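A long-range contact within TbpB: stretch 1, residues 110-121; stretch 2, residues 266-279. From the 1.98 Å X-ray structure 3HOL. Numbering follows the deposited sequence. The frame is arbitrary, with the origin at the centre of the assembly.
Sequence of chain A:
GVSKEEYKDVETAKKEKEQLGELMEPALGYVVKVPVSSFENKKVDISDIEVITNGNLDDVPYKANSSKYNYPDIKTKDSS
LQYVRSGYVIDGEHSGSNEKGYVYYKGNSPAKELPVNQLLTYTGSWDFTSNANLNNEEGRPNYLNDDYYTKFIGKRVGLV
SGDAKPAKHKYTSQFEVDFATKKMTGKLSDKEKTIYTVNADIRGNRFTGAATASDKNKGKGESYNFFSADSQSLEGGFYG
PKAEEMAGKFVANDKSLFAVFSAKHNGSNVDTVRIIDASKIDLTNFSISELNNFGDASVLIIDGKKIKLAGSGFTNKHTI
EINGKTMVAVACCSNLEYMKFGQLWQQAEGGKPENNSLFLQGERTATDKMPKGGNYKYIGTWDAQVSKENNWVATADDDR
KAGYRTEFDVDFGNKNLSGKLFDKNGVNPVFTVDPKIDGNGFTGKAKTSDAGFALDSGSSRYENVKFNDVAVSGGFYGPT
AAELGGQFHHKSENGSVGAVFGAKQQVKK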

# COMPACT_ATOMS: atom_id res chain seq x y z
N PRO A 110 5.15 0.22 1.84
CA PRO A 110 4.61 0.94 0.68
C PRO A 110 4.56 2.46 0.97
O PRO A 110 4.08 2.85 2.02
CB PRO A 110 3.17 0.40 0.56
CG PRO A 110 3.24 -0.99 1.22
CD PRO A 110 4.23 -0.83 2.34
N ALA A 111 5.06 3.29 0.05
CA ALA A 111 5.34 4.72 0.33
C ALA A 111 4.12 5.49 0.79
O ALA A 111 3.06 5.38 0.19
CB ALA A 111 5.95 5.41 -0.93
N LYS A 112 4.25 6.30 1.84
CA LYS A 112 3.12 7.17 2.25
C LYS A 112 3.38 8.63 1.91
O LYS A 112 2.48 9.47 2.02
CB LYS A 112 2.84 7.03 3.76
CG LYS A 112 2.12 5.67 4.09
CD LYS A 112 1.55 5.67 5.50
CE LYS A 112 0.83 4.34 5.80
NZ LYS A 112 1.77 3.31 6.33
N GLU A 113 4.61 8.92 1.51
CA GLU A 113 4.97 10.22 0.95
C GLU A 113 5.71 9.99 -0.36
O GLU A 113 6.43 8.98 -0.51
CB GLU A 113 5.86 11.01 1.92
CG GLU A 113 5.25 11.20 3.30
CD GLU A 113 6.04 12.20 4.21
OE1 GLU A 113 7.09 12.75 3.80
OE2 GLU A 113 5.59 12.44 5.33
N LEU A 114 5.50 10.91 -1.31
CA LEU A 114 6.22 10.93 -2.57
C LEU A 114 7.02 12.24 -2.73
O LEU A 114 6.60 13.28 -2.18
CB LEU A 114 5.19 10.85 -3.73
CG LEU A 114 4.28 9.61 -3.81
CD1 LEU A 114 3.44 9.73 -5.08
CD2 LEU A 114 5.10 8.34 -3.88
N PRO A 115 8.13 12.20 -3.50
CA PRO A 115 8.85 13.42 -3.88
C PRO A 115 7.87 14.39 -4.52
O PRO A 115 6.91 13.97 -5.21
CB PRO A 115 9.91 12.93 -4.85
CG PRO A 115 10.17 11.47 -4.40
CD PRO A 115 8.83 10.97 -3.96
N VAL A 116 8.05 15.67 -4.23
CA VAL A 116 7.12 16.73 -4.70
C VAL A 116 7.31 17.03 -6.18
O VAL A 116 6.36 17.05 -6.94
CB VAL A 116 7.28 18.08 -3.90
CG1 VAL A 116 6.17 19.03 -4.30
CG2 VAL A 116 7.18 17.82 -2.43
N ASN A 117 8.53 17.27 -6.59
CA ASN A 117 8.71 17.64 -7.98
C ASN A 117 10.05 17.26 -8.60
O ASN A 117 10.23 17.50 -9.79
CB ASN A 117 8.44 19.15 -8.15
CG ASN A 117 9.38 20.02 -7.34
OD1 ASN A 117 9.67 21.16 -7.70
ND2 ASN A 117 9.86 19.49 -6.22
N GLN A 118 10.96 16.65 -7.83
CA GLN A 118 12.31 16.33 -8.35
C GLN A 118 12.20 15.22 -9.38
O GLN A 118 11.44 14.27 -9.15
CB GLN A 118 13.24 15.87 -7.21
CG GLN A 118 14.73 15.87 -7.55
CD GLN A 118 15.64 15.68 -6.32
OE1 GLN A 118 15.36 16.16 -5.22
NE2 GLN A 118 16.73 14.99 -6.53
N LEU A 119 12.90 15.33 -10.51
CA LEU A 119 12.86 14.27 -11.56
C LEU A 119 13.88 13.22 -11.14
O LEU A 119 15.06 13.51 -11.04
CB LEU A 119 13.18 14.88 -12.94
CG LEU A 119 13.27 14.03 -14.21
CD1 LEU A 119 11.94 13.35 -14.55
CD2 LEU A 119 13.69 14.99 -15.34
N LEU A 120 13.40 12.03 -10.78
CA LEU A 120 14.28 11.04 -10.15
C LEU A 120 14.49 9.77 -10.98
O LEU A 120 13.54 9.21 -11.54
CB LEU A 120 13.77 10.70 -8.74
CG LEU A 120 13.99 11.75 -7.64
CD1 LEU A 120 13.06 11.41 -6.48
CD2 LEU A 120 15.44 11.79 -7.18
N THR A 121 15.73 9.34 -11.07
CA THR A 121 16.09 8.12 -11.84
C THR A 121 16.27 6.98 -10.87
O THR A 121 17.06 7.09 -9.97
CB THR A 121 17.41 8.36 -12.63
OG1 THR A 121 17.11 9.30 -13.65
CG2 THR A 121 17.92 7.09 -13.29
N ASN A 266 18.73 7.83 -6.80
CA ASN A 266 19.99 8.36 -6.29
C ASN A 266 19.82 9.77 -5.75
O ASN A 266 20.79 10.52 -5.74
CB ASN A 266 21.05 8.35 -7.41
CG ASN A 266 20.66 9.21 -8.62
OD1 ASN A 266 19.47 9.53 -8.85
ND2 ASN A 266 21.68 9.61 -9.40
N GLY A 267 18.62 10.14 -5.31
CA GLY A 267 18.37 11.52 -4.81
C GLY A 267 18.84 11.75 -3.38
O GLY A 267 18.92 10.80 -2.58
N SER A 268 19.16 13.01 -3.06
CA SER A 268 19.59 13.38 -1.68
C SER A 268 18.69 14.44 -1.10
O SER A 268 18.45 15.45 -1.77
CB SER A 268 21.00 13.98 -1.70
OG SER A 268 21.89 13.22 -2.50
N ASN A 269 18.25 14.26 0.15
CA ASN A 269 17.44 15.29 0.83
C ASN A 269 16.25 15.73 -0.05
O ASN A 269 16.10 16.92 -0.37
CB ASN A 269 18.29 16.54 1.20
CG ASN A 269 19.37 16.26 2.26
OD1 ASN A 269 20.42 15.68 1.96
ND2 ASN A 269 19.13 16.72 3.49
N VAL A 270 15.46 14.75 -0.50
CA VAL A 270 14.36 14.98 -1.41
C VAL A 270 13.16 15.53 -0.63
O VAL A 270 12.79 14.94 0.39
CB VAL A 270 13.99 13.64 -2.11
CG1 VAL A 270 12.69 13.77 -2.87
CG2 VAL A 270 15.14 13.18 -3.03
N ASP A 271 12.58 16.64 -1.08
CA ASP A 271 11.37 17.24 -0.49
C ASP A 271 10.19 16.35 -0.86
O ASP A 271 10.05 15.95 -2.02
CB ASP A 271 11.04 18.60 -1.11
CG ASP A 271 12.15 19.65 -0.96
OD1 ASP A 271 12.92 19.63 0.03
OD2 ASP A 271 12.19 20.54 -1.84
N THR A 272 9.33 16.05 0.11
CA THR A 272 8.23 15.11 -0.14
C THR A 272 6.91 15.70 0.28
O THR A 272 6.89 16.69 1.05
CB THR A 272 8.47 13.74 0.55
OG1 THR A 272 8.55 13.94 1.96
CG2 THR A 272 9.79 13.11 0.11
N VAL A 273 5.80 15.16 -0.28
CA VAL A 273 4.45 15.46 0.20
C VAL A 273 3.73 14.16 0.58
O VAL A 273 3.94 13.12 -0.05
CB VAL A 273 3.56 16.16 -0.89
CG1 VAL A 273 3.86 17.64 -0.95
CG2 VAL A 273 3.69 15.50 -2.29
N ARG A 274 2.84 14.23 1.58
CA ARG A 274 2.09 13.04 2.00
C ARG A 274 1.03 12.67 0.96
O ARG A 274 0.34 13.55 0.40
CB ARG A 274 1.40 13.32 3.32
CG ARG A 274 0.91 12.11 4.10
CD ARG A 274 1.74 11.95 5.36
NE ARG A 274 1.35 10.69 5.98
CZ ARG A 274 2.18 9.88 6.59
NH1 ARG A 274 3.45 10.22 6.68
NH2 ARG A 274 1.73 8.76 7.11
N ILE A 275 0.87 11.37 0.73
CA ILE A 275 -0.24 10.87 -0.10
C ILE A 275 -1.22 10.02 0.70
O ILE A 275 -2.39 9.91 0.34
CB ILE A 275 0.22 10.05 -1.31
CG1 ILE A 275 1.22 8.94 -0.91
CG2 ILE A 275 0.80 10.98 -2.37
CD1 ILE A 275 1.37 7.79 -2.02
N ILE A 276 -0.71 9.38 1.77
CA ILE A 276 -1.51 8.41 2.49
C ILE A 276 -1.33 8.50 3.98
O ILE A 276 -0.19 8.70 4.45
CB ILE A 276 -1.10 6.99 2.05
CG1 ILE A 276 -1.43 6.76 0.56
CG2 ILE A 276 -1.72 5.92 2.95
CD1 ILE A 276 -0.69 5.48 0.01
N ASP A 277 -2.43 8.33 4.73
CA ASP A 277 -2.33 7.98 6.16
C ASP A 277 -2.92 6.59 6.33
O ASP A 277 -3.96 6.30 5.75
CB ASP A 277 -3.13 8.97 7.04
CG ASP A 277 -2.59 10.40 6.98
OD1 ASP A 277 -1.35 10.54 6.99
OD2 ASP A 277 -3.41 11.36 6.88
N ALA A 278 -2.27 5.75 7.12
CA ALA A 278 -2.81 4.45 7.49
C ALA A 278 -2.05 3.98 8.72
O ALA A 278 -0.88 3.57 8.62
CB ALA A 278 -2.68 3.40 6.33
N SER A 279 -2.67 4.11 9.88
CA SER A 279 -2.01 3.73 11.12
C SER A 279 -3.01 3.17 12.10
O SER A 279 -4.22 3.29 11.90
CB SER A 279 -1.20 4.88 11.75
OG SER A 279 -2.01 6.00 11.91
O HOH W 1 10.08 20.95 -3.79
O HOH W 2 13.39 17.72 -3.89
O HOH W 3 11.07 16.62 -4.70
O HOH W 4 17.84 11.10 -10.10

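Residues 113-115 and 272-274 of TbpB, distant in sequence, pair as short antiparallel strands whose directions differ by 149°. Leu114 and Val273 form the hydrogen-bonded pair: Leu114 N donates to Val273 O (3.0 Å) and Val273 N to Leu114 O (2.8 Å). Beyond the strand ends the pairing continues through Val116 N to Asp271 O (3.0 Å) and through Lys112 O, which accepts from both Ile275 N (2.8 Å) and Ile276 N (3.2 Å). With its ring nitrogen lacking a proton, Pro115 cannot donate, but it occupies a non-hydrogen-bonded position opposite Thr272, where its CA approaches Asp271 O at 3.4 Å in a CA-H...O contact.

Glu113 and Arg274 project from the same face of the sheet, with CA atoms 4.2 Å apart. The m, t rotamer of Glu113 extends its carboxylate so that its two oxygens meet different partners. OE1 accepts a short hydrogen bond from Thr272 OG1 (2.6 Å), which the p rotamer of the threonine directs to it, while OE2 forms a salt bridge with Arg274 NH1 at 3.4 Å, a weak hydrogen bond lying near the guanidinium plane. The arginine's chi2 of 111° lies between wells. In this conformation NE also reaches Asp277 OD1 (2.9 Å) in a salt bridge within its own stretch, so the guanidinium is held by two acids. Lys112 CB covers one guanidinium face. The lysine chain then runs extended through chi2 and chi3, and its aliphatic part packs along the second stretch: CG lies 4.0 Å from Ile276 CG2, and CE is 3.7 Å from Ala278 CB. The chi4 of 88° turns NZ off this line, and its amine is hydrogen-bonded elsewhere in the structure.

Leu114 and Val273 share the other face. Leu114, in its m, t rotamer, packs CG against Ile275 CD1 (3.9 Å); the CA-to-CB bond of Ile275 points sideways relative to the first stretch, but its p, t conformation brings the end of the chain nearer. The t rotamer of Val116 places CG2 3.6 Å from Val273 CG1.

Val270 points toward the first stretch and places CG1 3.5 Å from Pro115 CB and 4.3 Å from Leu120 CD1. Leu120 CD2 rests 3.8 Å from Gly267 CA, a close fit allowed by the glycine: an ideally placed CB would lie 2.7 Å from that methyl. Gln118 is extended through chi1 and chi2, and its OE1 accepts from water 2 (2.8 Å), which in turn accepts from Asp271 N (3.1 Å). Water 4 likewise links Thr121 N (2.9 Å) to Asn266 OD1 (2.6 Å).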